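Local coordinates for protein prolyl endopeptidase (PDB 2BKL) that probably cleaves oligopeptides after proline, and much less readily after alanine, as a serine endopeptidase of the S9A family, at residues 227-231 against 243-249; 200-206 against 217-223; 509-514 against 545-550. Residue numbers count along the deposited sequence, not the author numbering.

Contacts 1 and 2 are neighbours in the N-terminal beta-propeller; contact 3 lies in the alpha/beta-hydrolase domain. Along the chain, contact 2 pairs the last two strands of one four-stranded blade, contact 1 the first two of the next, and contact 3 follows much later. The centres of contacts 1 and 2 are about 12 Å apart, and the blades touch where the Thr228 and Thr223 hydroxyls probably share a hydrogen bond and Leu230 packs against Thr202. Contact 3 is about 35 Å from contact 1 and 46 Å from contact 2, between centres. The ligand lies between the domains; contact 1 reaches it through Trp249 and, more loosely, Phe229, whereas contact 3 is internal packing of the catalytic domain.

Contact 1: residues 227-231 against 243-249; sequences TTFLQ and VYILRGW. With ZAH (N-[(benzyloxy)carbonyl]-L-alanyl-L-proline), chain C.
Strands 229-231 and 243-247 run antiparallel, their axes 4.9 Å apart at 161°. Phe229 pairs with Leu246 and Gln231 with Tyr244 at hydrogen-bonded positions; Leu230 and Ile245 form the non-hydrogen-bonded pair between them. Phe229 N donates to Leu246 O (3.0 Å) and Leu246 N to Phe229 O (2.9 Å), as do Gln231 N to Tyr244 O (3.1 Å) and Tyr244 N to Gln231 O (2.7 Å). Phe229, Gln231 and Leu246 bury most surface, on one face. Phe229 (chi1 m) meets Leu246 CB to CB at 4.0 Å, and the edge of its flat ring makes an offset edge-to-face stack on the six-membered ring of Trp249, centroids 5.6 Å apart and planes at 81°. Gln231, extended (chi1 and chi2 t), lays OE1 3.5 Å from CD1 of Leu246. On the opposite face Leu230 CD1 meets Val243 CG1 at 3.6 Å. Gly248 turns the chain after the strand at phi 62° and psi -138°, strained for residues bearing a CB but easy for glycine, so that Trp249 CZ2 comes 3.5 Å from N14 of the ligand. This is the first hairpin of a propeller blade, and its end lines the peptide-binding pocket between the domains.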
loop_
_atom_site.group_PDB
_atom_site.type_symbol
_atom_site.label_atom_id
_atom_site.label_comp_id
_atom_site.label_asym_id
_atom_site.label_seq_id
_atom_site.Cartn_x
_atom_site.Cartn_y
_atom_site.Cartn_z
ATOM N N THR A 227 -11.035 9.439 12.787
ATOM C CA THR A 227 -11.032 8.019 12.505
ATOM C C THR A 227 -11.699 7.684 11.188
ATOM O O THR A 227 -11.936 6.506 10.913
ATOM C CB THR A 227 -11.673 7.174 13.630
ATOM O OG1 THR A 227 -13.097 7.414 13.692
ATOM C CG2 THR A 227 -11.086 7.527 14.993
ATOM N N THR A 228 -12.005 8.690 10.382
ATOM C CA THR A 228 -12.619 8.515 9.070
ATOM C C THR A 228 -11.779 9.094 7.961
ATOM O O THR A 228 -10.883 9.889 8.188
ATOM C CB THR A 228 -13.984 9.185 9.006
ATOM O OG1 THR A 228 -13.822 10.614 9.125
ATOM C CG2 THR A 228 -14.874 8.730 10.156
ATOM N N PHE A 229 -12.127 8.702 6.734
ATOM C CA PHE A 229 -11.733 9.409 5.525
ATOM C C PHE A 229 -12.977 9.948 4.822
ATOM O O PHE A 229 -14.031 9.329 4.837
ATOM C CB PHE A 229 -10.982 8.519 4.541
ATOM C CG PHE A 229 -9.706 7.924 5.082
ATOM C CD1 PHE A 229 -9.713 6.710 5.776
ATOM C CD2 PHE A 229 -8.499 8.570 4.887
ATOM C CE1 PHE A 229 -8.512 6.168 6.266
ATOM C CE2 PHE A 229 -7.305 8.029 5.382
ATOM C CZ PHE A 229 -7.314 6.835 6.049
ATOM N N LEU A 230 -12.840 11.067 4.137
ATOM C CA LEU A 230 -13.918 11.582 3.304
ATOM C C LEU A 230 -13.430 11.559 1.864
ATOM O O LEU A 230 -12.377 12.099 1.562
ATOM C CB LEU A 230 -14.247 13.010 3.728
ATOM C CG LEU A 230 -15.500 13.630 3.121
ATOM C CD1 LEU A 230 -16.765 13.017 3.714
ATOM C CD2 LEU A 230 -15.486 15.135 3.348
ATOM N N GLN A 231 -14.188 10.932 0.974
ATOM C CA GLN A 231 -13.774 10.823 -0.419
ATOM C C GLN A 231 -14.938 11.085 -1.343
ATOM O O GLN A 231 -16.080 10.761 -1.029
ATOM C CB GLN A 231 -13.239 9.412 -0.672
ATOM C CG GLN A 231 -12.345 9.271 -1.891
ATOM C CD GLN A 231 -11.813 7.858 -2.045
ATOM O OE1 GLN A 231 -11.501 7.183 -1.043
ATOM N NE2 GLN A 231 -11.724 7.390 -3.296
ATOM N N VAL A 243 -20.284 11.070 -2.307
ATOM C CA VAL A 243 -19.392 11.298 -1.185
ATOM C C VAL A 243 -19.464 10.088 -0.276
ATOM O O VAL A 243 -20.540 9.648 0.148
ATOM C CB VAL A 243 -19.734 12.580 -0.442
ATOM C CG1 VAL A 243 -18.929 12.693 0.859
ATOM C CG2 VAL A 243 -19.459 13.808 -1.329
ATOM N N TYR A 244 -18.283 9.559 0.024
ATOM C CA TYR A 244 -18.098 8.425 0.914
ATOM C C TYR A 244 -17.562 8.883 2.260
ATOM O O TYR A 244 -16.656 9.707 2.304
ATOM C CB TYR A 244 -17.089 7.465 0.296
ATOM C CG TYR A 244 -17.474 6.818 -1.024
ATOM C CD1 TYR A 244 -18.153 5.624 -1.048
ATOM C CD2 TYR A 244 -17.091 7.375 -2.218
ATOM C CE1 TYR A 244 -18.473 5.014 -2.227
ATOM C CE2 TYR A 244 -17.422 6.768 -3.422
ATOM C CZ TYR A 244 -18.103 5.595 -3.413
ATOM O OH TYR A 244 -18.430 4.967 -4.600
ATOM N N ILE A 245 -18.136 8.383 3.351
ATOM C CA ILE A 245 -17.524 8.481 4.672
ATOM C C ILE A 245 -16.992 7.087 4.986
ATOM O O ILE A 245 -17.780 6.152 5.204
ATOM C CB ILE A 245 -18.529 8.978 5.732
ATOM C CG1 ILE A 245 -19.076 10.371 5.350
ATOM C CG2 ILE A 245 -17.842 8.988 7.091
ATOM C CD1 ILE A 245 -20.141 10.876 6.280
ATOM N N LEU A 246 -15.674 6.949 4.944
ATOM C CA LEU A 246 -15.005 5.672 5.110
ATOM C C LEU A 246 -14.631 5.508 6.588
ATOM O O LEU A 246 -13.906 6.326 7.140
ATOM C CB LEU A 246 -13.745 5.608 4.251
ATOM C CG LEU A 246 -13.964 5.868 2.753
ATOM C CD1 LEU A 246 -12.625 5.843 1.985
ATOM C CD2 LEU A 246 -14.906 4.826 2.169
ATOM N N ARG A 247 -15.178 4.496 7.252
ATOM C CA ARG A 247 -14.798 4.164 8.615
ATOM C C ARG A 247 -13.798 3.014 8.562
ATOM O O ARG A 247 -14.155 1.831 8.617
ATOM C CB ARG A 247 -16.019 3.835 9.454
ATOM C CG ARG A 247 -16.797 5.095 9.798
ATOM C CD ARG A 247 -17.941 4.852 10.768
ATOM N NE ARG A 247 -18.931 4.069 10.075
ATOM C CZ ARG A 247 -19.788 4.589 9.215
ATOM N NH1 ARG A 247 -19.771 5.901 8.985
ATOM N NH2 ARG A 247 -20.643 3.792 8.572
ATOM N N GLY A 248 -12.536 3.371 8.408
ATOM C CA GLY A 248 -11.464 2.421 8.219
ATOM C C GLY A 248 -11.697 1.640 6.942
ATOM O O GLY A 248 -12.064 2.205 5.897
ATOM N N TRP A 249 -11.435 0.341 7.031
ATOM C CA TRP A 249 -11.464 -0.574 5.911
ATOM C C TRP A 249 -12.607 -1.577 6.052
ATOM O O TRP A 249 -12.635 -2.590 5.360
ATOM C CB TRP A 249 -10.084 -1.270 5.828
ATOM C CG TRP A 249 -9.019 -0.364 5.281
ATOM C CD1 TRP A 249 -8.532 -0.362 4.005
ATOM C CD2 TRP A 249 -8.381 0.764 5.939
ATOM N NE1 TRP A 249 -7.619 0.642 3.835
ATOM C CE2 TRP A 249 -7.507 1.345 5.005
ATOM C CE3 TRP A 249 -8.408 1.289 7.236
ATOM C CZ2 TRP A 249 -6.699 2.434 5.304
ATOM C CZ3 TRP A 249 -7.606 2.416 7.517
ATOM C CH2 TRP A 249 -6.768 2.951 6.562
HETATM C C1 ZAH C . 1.219 0.973 6.799
HETATM O O2 ZAH C . 0.718 -0.335 6.958
HETATM C C3 ZAH C . 0.276 2.056 7.374
HETATM C C4 ZAH C . 0.097 1.909 8.888
HETATM C C5 ZAH C . -1.132 1.033 9.096
HETATM C C6 ZAH C . -1.982 1.172 7.860
HETATM N N7 ZAH C . -1.134 1.924 6.944
HETATM C C8 ZAH C . -1.565 2.365 5.765
HETATM O O9 ZAH C . -0.738 3.098 5.041
HETATM C C10 ZAH C . -3.056 2.302 5.367
HETATM C C11 ZAH C . -3.218 0.900 4.778
HETATM N N14 ZAH C . -3.388 3.272 4.353
HETATM C C15 ZAH C . -3.507 4.546 4.640
HETATM O O16 ZAH C . -3.421 4.983 5.869
HETATM O O17 ZAH C . -3.778 5.457 3.567
HETATM C C18 ZAH C . -3.734 6.856 3.949
HETATM C C19 ZAH C . -3.737 7.783 2.729
HETATM C C20 ZAH C . -4.869 7.826 1.905
HETATM C C21 ZAH C . -4.880 8.658 0.785
HETATM C C22 ZAH C . -3.771 9.461 0.506
HETATM C C23 ZAH C . -2.649 9.440 1.339
HETATM C C24 ZAH C . -2.633 8.597 2.450
HETATM O O HOH W 1 -10.368 5.323 8.929
#

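Contact 2: residues 200-206 against 217-223; sequences GYTTIRY and TVVHERT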
loop_
_atom_site.group_PDB
_atom_site.type_symbol
_atom_site.label_atom_id
_atom_site.label_comp_id
_atom_site.label_asym_id
_atom_site.label_seq_id
_atom_site.Cartn_x
_atom_site.Cartn_y
_atom_site.Cartn_z
ATOM N N GLY A 200 -9.594 14.530 10.444
ATOM C CA GLY A 200 -11.010 14.812 10.589
ATOM C C GLY A 200 -11.451 16.094 9.904
ATOM O O GLY A 200 -12.626 16.441 10.009
ATOM N N TYR A 201 -10.556 16.791 9.196
ATOM C CA TYR A 201 -10.870 18.094 8.602
ATOM C C TYR A 201 -10.989 18.105 7.086
ATOM O O TYR A 201 -11.266 19.156 6.491
ATOM C CB TYR A 201 -9.845 19.137 9.066
ATOM C CG TYR A 201 -10.087 19.567 10.496
ATOM C CD1 TYR A 201 -9.583 18.836 11.568
ATOM C CD2 TYR A 201 -10.880 20.674 10.785
ATOM C CE1 TYR A 201 -9.830 19.227 12.857
ATOM C CE2 TYR A 201 -11.111 21.047 12.080
ATOM C CZ TYR A 201 -10.589 20.329 13.106
ATOM O OH TYR A 201 -10.815 20.696 14.421
ATOM N N THR A 202 -10.845 16.945 6.471
ATOM C CA THR A 202 -11.006 16.812 5.026
ATOM C C THR A 202 -12.343 17.343 4.614
ATOM O O THR A 202 -13.369 16.959 5.201
ATOM C CB THR A 202 -10.903 15.341 4.597
ATOM O OG1 THR A 202 -9.682 14.770 5.106
ATOM C CG2 THR A 202 -10.784 15.219 3.094
ATOM N N THR A 203 -12.328 18.105 3.531
ATOM C CA THR A 203 -13.509 18.678 2.956
ATOM C C THR A 203 -13.542 18.381 1.467
ATOM O O THR A 203 -12.503 18.272 0.834
ATOM C CB THR A 203 -13.450 20.195 3.210
ATOM O OG1 THR A 203 -13.322 20.405 4.638
ATOM C CG2 THR A 203 -14.712 20.854 2.855
ATOM N N ILE A 204 -14.722 18.262 0.888
ATOM C CA ILE A 204 -14.809 18.205 -0.565
ATOM C C ILE A 204 -15.047 19.599 -1.106
ATOM O O ILE A 204 -15.953 20.270 -0.631
ATOM C CB ILE A 204 -15.918 17.267 -1.045
ATOM C CG1 ILE A 204 -15.838 15.895 -0.376
ATOM C CG2 ILE A 204 -15.901 17.162 -2.582
ATOM C CD1 ILE A 204 -14.556 15.140 -0.531
ATOM N N ARG A 205 -14.197 20.028 -2.045
ATOM C CA ARG A 205 -14.309 21.326 -2.705
ATOM C C ARG A 205 -14.368 21.166 -4.224
ATOM O O ARG A 205 -14.080 20.105 -4.746
ATOM C CB ARG A 205 -13.155 22.240 -2.307
ATOM C CG ARG A 205 -13.118 22.494 -0.783
ATOM C CD ARG A 205 -12.506 23.832 -0.410
ATOM N NE ARG A 205 -11.176 24.007 -0.975
ATOM C CZ ARG A 205 -10.431 25.105 -0.794
ATOM N NH1 ARG A 205 -10.890 26.094 -0.022
ATOM N NH2 ARG A 205 -9.241 25.219 -1.370
ATOM N N TYR A 206 -14.774 22.229 -4.908
ATOM C CA TYR A 206 -14.750 22.281 -6.372
ATOM C C TYR A 206 -13.864 23.431 -6.764
ATOM O O TYR A 206 -14.078 24.569 -6.323
ATOM C CB TYR A 206 -16.127 22.462 -7.013
ATOM C CG TYR A 206 -16.060 22.382 -8.530
ATOM C CD1 TYR A 206 -16.087 21.168 -9.160
ATOM C CD2 TYR A 206 -15.935 23.507 -9.320
ATOM C CE1 TYR A 206 -15.988 21.056 -10.539
ATOM C CE2 TYR A 206 -15.839 23.411 -10.703
ATOM C CZ TYR A 206 -15.881 22.173 -11.306
ATOM O OH TYR A 206 -15.775 22.094 -12.681
ATOM N N THR A 217 -15.785 26.261 -4.085
ATOM C CA THR A 217 -17.000 25.966 -3.328
ATOM C C THR A 217 -16.770 24.785 -2.405
ATOM O O THR A 217 -16.056 23.826 -2.745
ATOM C CB THR A 217 -18.251 25.714 -4.212
ATOM O OG1 THR A 217 -18.064 24.567 -5.023
ATOM C CG2 THR A 217 -18.449 26.829 -5.206
ATOM N N VAL A 218 -17.370 24.871 -1.230
ATOM C CA VAL A 218 -17.438 23.772 -0.298
ATOM C C VAL A 218 -18.603 22.885 -0.699
ATOM O O VAL A 218 -19.775 23.275 -0.608
ATOM C CB VAL A 218 -17.606 24.259 1.160
ATOM C CG1 VAL A 218 -17.608 23.094 2.099
ATOM C CG2 VAL A 218 -16.482 25.275 1.515
ATOM N N VAL A 219 -18.257 21.710 -1.212
ATOM C CA VAL A 219 -19.204 20.729 -1.687
ATOM C C VAL A 219 -19.752 19.857 -0.562
ATOM O O VAL A 219 -20.929 19.529 -0.533
ATOM C CB VAL A 219 -18.534 19.890 -2.784
ATOM C CG1 VAL A 219 -19.374 18.704 -3.195
ATOM C CG2 VAL A 219 -18.204 20.780 -3.949
ATOM N N HIS A 220 -18.884 19.442 0.349
ATOM C CA HIS A 220 -19.305 18.663 1.502
ATOM C C HIS A 220 -18.390 18.988 2.656
ATOM O O HIS A 220 -17.171 18.944 2.515
ATOM C CB HIS A 220 -19.249 17.158 1.185
ATOM C CG HIS A 220 -19.945 16.289 2.195
ATOM N ND1 HIS A 220 -19.471 16.099 3.474
ATOM C CD2 HIS A 220 -21.062 15.526 2.095
ATOM C CE1 HIS A 220 -20.285 15.295 4.133
ATOM N NE2 HIS A 220 -21.258 14.929 3.319
ATOM N N GLU A 221 -18.972 19.321 3.802
ATOM C CA GLU A 221 -18.182 19.705 4.961
ATOM C C GLU A 221 -17.504 18.494 5.593
ATOM O O GLU A 221 -17.801 17.340 5.287
ATOM C CB GLU A 221 -19.073 20.418 5.996
ATOM C CG GLU A 221 -19.516 21.804 5.553
ATOM C CD GLU A 221 -20.304 22.524 6.634
ATOM O OE1 GLU A 221 -21.247 21.901 7.190
ATOM O OE2 GLU A 221 -19.984 23.699 6.945
ATOM N N ARG A 222 -16.602 18.786 6.507
ATOM C CA ARG A 222 -15.815 17.758 7.155
ATOM C C ARG A 222 -16.686 16.896 8.059
ATOM O O ARG A 222 -17.770 17.302 8.452
ATOM C CB ARG A 222 -14.708 18.403 7.995
ATOM C CG ARG A 222 -15.206 19.062 9.265
ATOM C CD ARG A 222 -14.170 19.968 9.896
ATOM N NE ARG A 222 -14.657 20.588 11.120
ATOM C CZ ARG A 222 -15.384 21.691 11.151
ATOM N NH1 ARG A 222 -15.687 22.338 10.032
ATOM N NH2 ARG A 222 -15.786 22.165 12.325
ATOM N N THR A 223 -16.196 15.714 8.394
ATOM C CA THR A 223 -16.851 14.872 9.379
ATOM C C THR A 223 -16.485 15.280 10.792
ATOM O O THR A 223 -17.221 14.990 11.722
ATOM C CB THR A 223 -16.425 13.399 9.232
ATOM O OG1 THR A 223 -15.029 13.266 9.521
ATOM C CG2 THR A 223 -16.659 12.883 7.807
HETATM O O HOH W 2 -13.763 14.980 7.102
#
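This antiparallel hairpin, closing a propeller blade with edge strand 217-220, contains a classic beta bulge. Val219 and His220 both face Ile204, whose O accepts from Val219 N (2.8 Å) and His220 N (3.2 Å); Ile204 N donates to His220 O (3.0 Å). Past it, with the register shifted by one, Tyr206 N donates to Thr217 O (3.0 Å); the reverse bond, Thr217 N to Tyr206 O, is weak (3.3 Å). The bulge turns Val219 toward the partner strand, where its branched, apolar side chain packs CB against Ile204 CG2 (3.8 Å). At the strand ends two polar side chains serve nearby carbonyls: Thr203 OG1 donates to Tyr201 O (3.0 Å) and His220 ND1 to Glu221 O (2.8 Å). On strand 181-186 Arg205 NH2 is hydrogen-bonded to Tyr184 OH, and its guanidinium makes a cation-pi contact with Trp186. Where the segments part, a water accepts from Thr223 N (2.9 Å); its likely acceptor is Thr202 O at 2.8 Å, with Gly200 O, at 3.4 Å, a weak alternative.

Contact 3: residues 509-514 against 545-550; sequences FHAAAE and QRPELY
Residues 509-514 are regular alpha-helix; facing them, Gln545 ends a helix, Arg546 leaves helical geometry (phi/psi -140/62) and 547-549 make a 3-10 turn. Ala513 and Leu549 have the closest CA atoms (6.8 Å). Phe509 (chi1 t) mostly packs on Ile529, Leu538 and Ala542. His510 buries most: chi1 m and chi2 -54° set NE2 to donate to Gln545 OE1 (3.0 Å) and ND1 to share a hydrogen bond with Tyr550 OH (2.9 Å), while Arg546 CG makes a CH-pi contact 3.6 Å from the ring centroid. Gln545 NE2 is in turn hydrogen-bonded to Gln503 OE1. Ala513, small enough for close approach, sets CB 3.6 Å from Tyr550 CE1; a water joins Leu549 O (2.9 Å) to Ala513 O (3.2 Å, weak). Glu514 OE2 forms a salt bridge with Arg546 NH2 (3.1 Å); Arg546, bent by chi1 to chi3 all m, also binds Glu548 OE2 through NE (2.8 Å). This docks helix 503-518 onto the link from helix 534-545 to strand 552-556, an alpha-to-beta connection of the alpha/beta-hydrolase fold.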
loop_
_atom_site.group_PDB
_atom_site.type_symbol
_atom_site.label_atom_id
_atom_site.label_comp_id
_atom_site.label_asym_id
_atom_site.label_seq_id
_atom_site.Cartn_x
_atom_site.Cartn_y
_atom_site.Cartn_z
ATOM N N PHE A 509 1.559 -16.090 11.191
ATOM C CA PHE A 509 2.938 -15.882 10.741
ATOM C C PHE A 509 3.903 -16.812 11.450
ATOM O O PHE A 509 4.789 -17.373 10.799
ATOM C CB PHE A 509 3.325 -14.423 10.983
ATOM C CG PHE A 509 4.473 -13.913 10.135
ATOM C CD1 PHE A 509 4.442 -13.947 8.759
ATOM C CD2 PHE A 509 5.585 -13.374 10.732
ATOM C CE1 PHE A 509 5.470 -13.414 7.997
ATOM C CE2 PHE A 509 6.621 -12.843 9.966
ATOM C CZ PHE A 509 6.551 -12.873 8.593
ATOM N N HIS A 510 3.757 -16.966 12.774
ATOM C CA HIS A 510 4.594 -17.945 13.463
ATOM C C HIS A 510 4.439 -19.347 12.802
ATOM O O HIS A 510 5.417 -20.060 12.638
ATOM C CB HIS A 510 4.244 -18.101 14.913
ATOM C CG HIS A 510 4.432 -16.881 15.767
ATOM N ND1 HIS A 510 5.625 -16.195 15.839
ATOM C CD2 HIS A 510 3.591 -16.291 16.655
ATOM C CE1 HIS A 510 5.497 -15.216 16.722
ATOM N NE2 HIS A 510 4.270 -15.239 17.217
ATOM N N ALA A 511 3.218 -19.723 12.441
ATOM C CA ALA A 511 2.962 -21.024 11.831
ATOM C C ALA A 511 3.602 -21.131 10.455
ATOM O O ALA A 511 4.021 -22.222 10.066
ATOM C CB ALA A 511 1.470 -21.295 11.786
ATOM N N ALA A 512 3.690 -20.036 9.700
ATOM C CA ALA A 512 4.394 -20.057 8.407
ATOM C C ALA A 512 5.875 -20.351 8.636
ATOM O O ALA A 512 6.465 -21.153 7.905
ATOM C CB ALA A 512 4.243 -18.740 7.689
ATOM N N ALA A 513 6.462 -19.710 9.644
ATOM C CA ALA A 513 7.857 -19.942 9.958
ATOM C C ALA A 513 8.103 -21.368 10.373
ATOM O O ALA A 513 9.091 -21.982 9.970
ATOM C CB ALA A 513 8.320 -18.991 11.053
ATOM N N GLU A 514 7.188 -21.924 11.142
ATOM C CA GLU A 514 7.320 -23.315 11.563
ATOM C C GLU A 514 7.163 -24.250 10.350
ATOM O O GLU A 514 7.873 -25.254 10.233
ATOM C CB GLU A 514 6.277 -23.682 12.604
ATOM C CG GLU A 514 6.519 -23.044 13.971
ATOM C CD GLU A 514 5.306 -23.158 14.910
ATOM O OE1 GLU A 514 4.139 -23.133 14.461
ATOM O OE2 GLU A 514 5.531 -23.325 16.120
ATOM N N GLN A 545 7.503 -12.190 20.532
ATOM C CA GLN A 545 6.751 -13.370 21.010
ATOM C C GLN A 545 7.503 -14.683 20.929
ATOM O O GLN A 545 7.459 -15.490 21.866
ATOM C CB GLN A 545 5.427 -13.497 20.239
ATOM C CG GLN A 545 4.485 -12.349 20.541
ATOM C CD GLN A 545 3.131 -12.465 19.889
ATOM O OE1 GLN A 545 2.898 -13.311 19.020
ATOM N NE2 GLN A 545 2.213 -11.591 20.302
ATOM N N ARG A 546 8.164 -14.917 19.802
ATOM C CA ARG A 546 8.798 -16.194 19.518
ATOM C C ARG A 546 10.141 -15.971 18.858
ATOM O O ARG A 546 10.372 -16.397 17.722
ATOM C CB ARG A 546 7.913 -17.050 18.624
ATOM C CG ARG A 546 6.566 -17.373 19.222
ATOM C CD ARG A 546 6.574 -18.489 20.164
ATOM N NE ARG A 546 7.030 -19.770 19.609
ATOM C CZ ARG A 546 6.359 -20.593 18.792
ATOM N NH1 ARG A 546 5.151 -20.341 18.319
ATOM N NH2 ARG A 546 6.939 -21.740 18.446
ATOM N N PRO A 547 11.059 -15.316 19.556
ATOM C CA PRO A 547 12.364 -14.990 18.975
ATOM C C PRO A 547 13.130 -16.229 18.490
ATOM O O PRO A 547 13.876 -16.123 17.506
ATOM C CB PRO A 547 13.089 -14.268 20.127
ATOM C CG PRO A 547 12.383 -14.735 21.379
ATOM C CD PRO A 547 10.950 -14.857 20.960
ATOM N N GLU A 548 12.920 -17.365 19.135
ATOM C CA GLU A 548 13.599 -18.595 18.784
ATOM C C GLU A 548 13.279 -19.146 17.415
ATOM O O GLU A 548 14.007 -19.988 16.918
ATOM C CB GLU A 548 13.359 -19.655 19.870
ATOM C CG GLU A 548 11.985 -20.292 19.873
ATOM C CD GLU A 548 10.847 -19.459 20.490
ATOM O OE1 GLU A 548 11.055 -18.335 21.009
ATOM O OE2 GLU A 548 9.716 -19.990 20.527
ATOM N N LEU A 549 12.211 -18.677 16.789
ATOM C CA LEU A 549 11.856 -19.159 15.440
ATOM C C LEU A 549 12.638 -18.487 14.311
ATOM O O LEU A 549 12.582 -18.962 13.182
ATOM C CB LEU A 549 10.365 -18.955 15.164
ATOM C CG LEU A 549 9.347 -19.687 16.006
ATOM C CD1 LEU A 549 7.922 -19.348 15.583
ATOM C CD2 LEU A 549 9.558 -21.185 15.927
ATOM N N TYR A 550 13.340 -17.401 14.602
ATOM C CA TYR A 550 13.865 -16.499 13.586
ATOM C C TYR A 550 15.343 -16.201 13.785
ATOM O O TYR A 550 15.812 -16.086 14.924
ATOM C CB TYR A 550 13.080 -15.184 13.620
ATOM C CG TYR A 550 11.570 -15.372 13.619
ATOM C CD1 TYR A 550 10.907 -15.806 12.474
ATOM C CD2 TYR A 550 10.808 -15.138 14.753
ATOM C CE1 TYR A 550 9.551 -15.977 12.472
ATOM C CE2 TYR A 550 9.433 -15.318 14.781
ATOM C CZ TYR A 550 8.799 -15.747 13.622
ATOM O OH TYR A 550 7.455 -15.960 13.635
HETATM O O HOH W 3 11.066 -21.321 12.458
#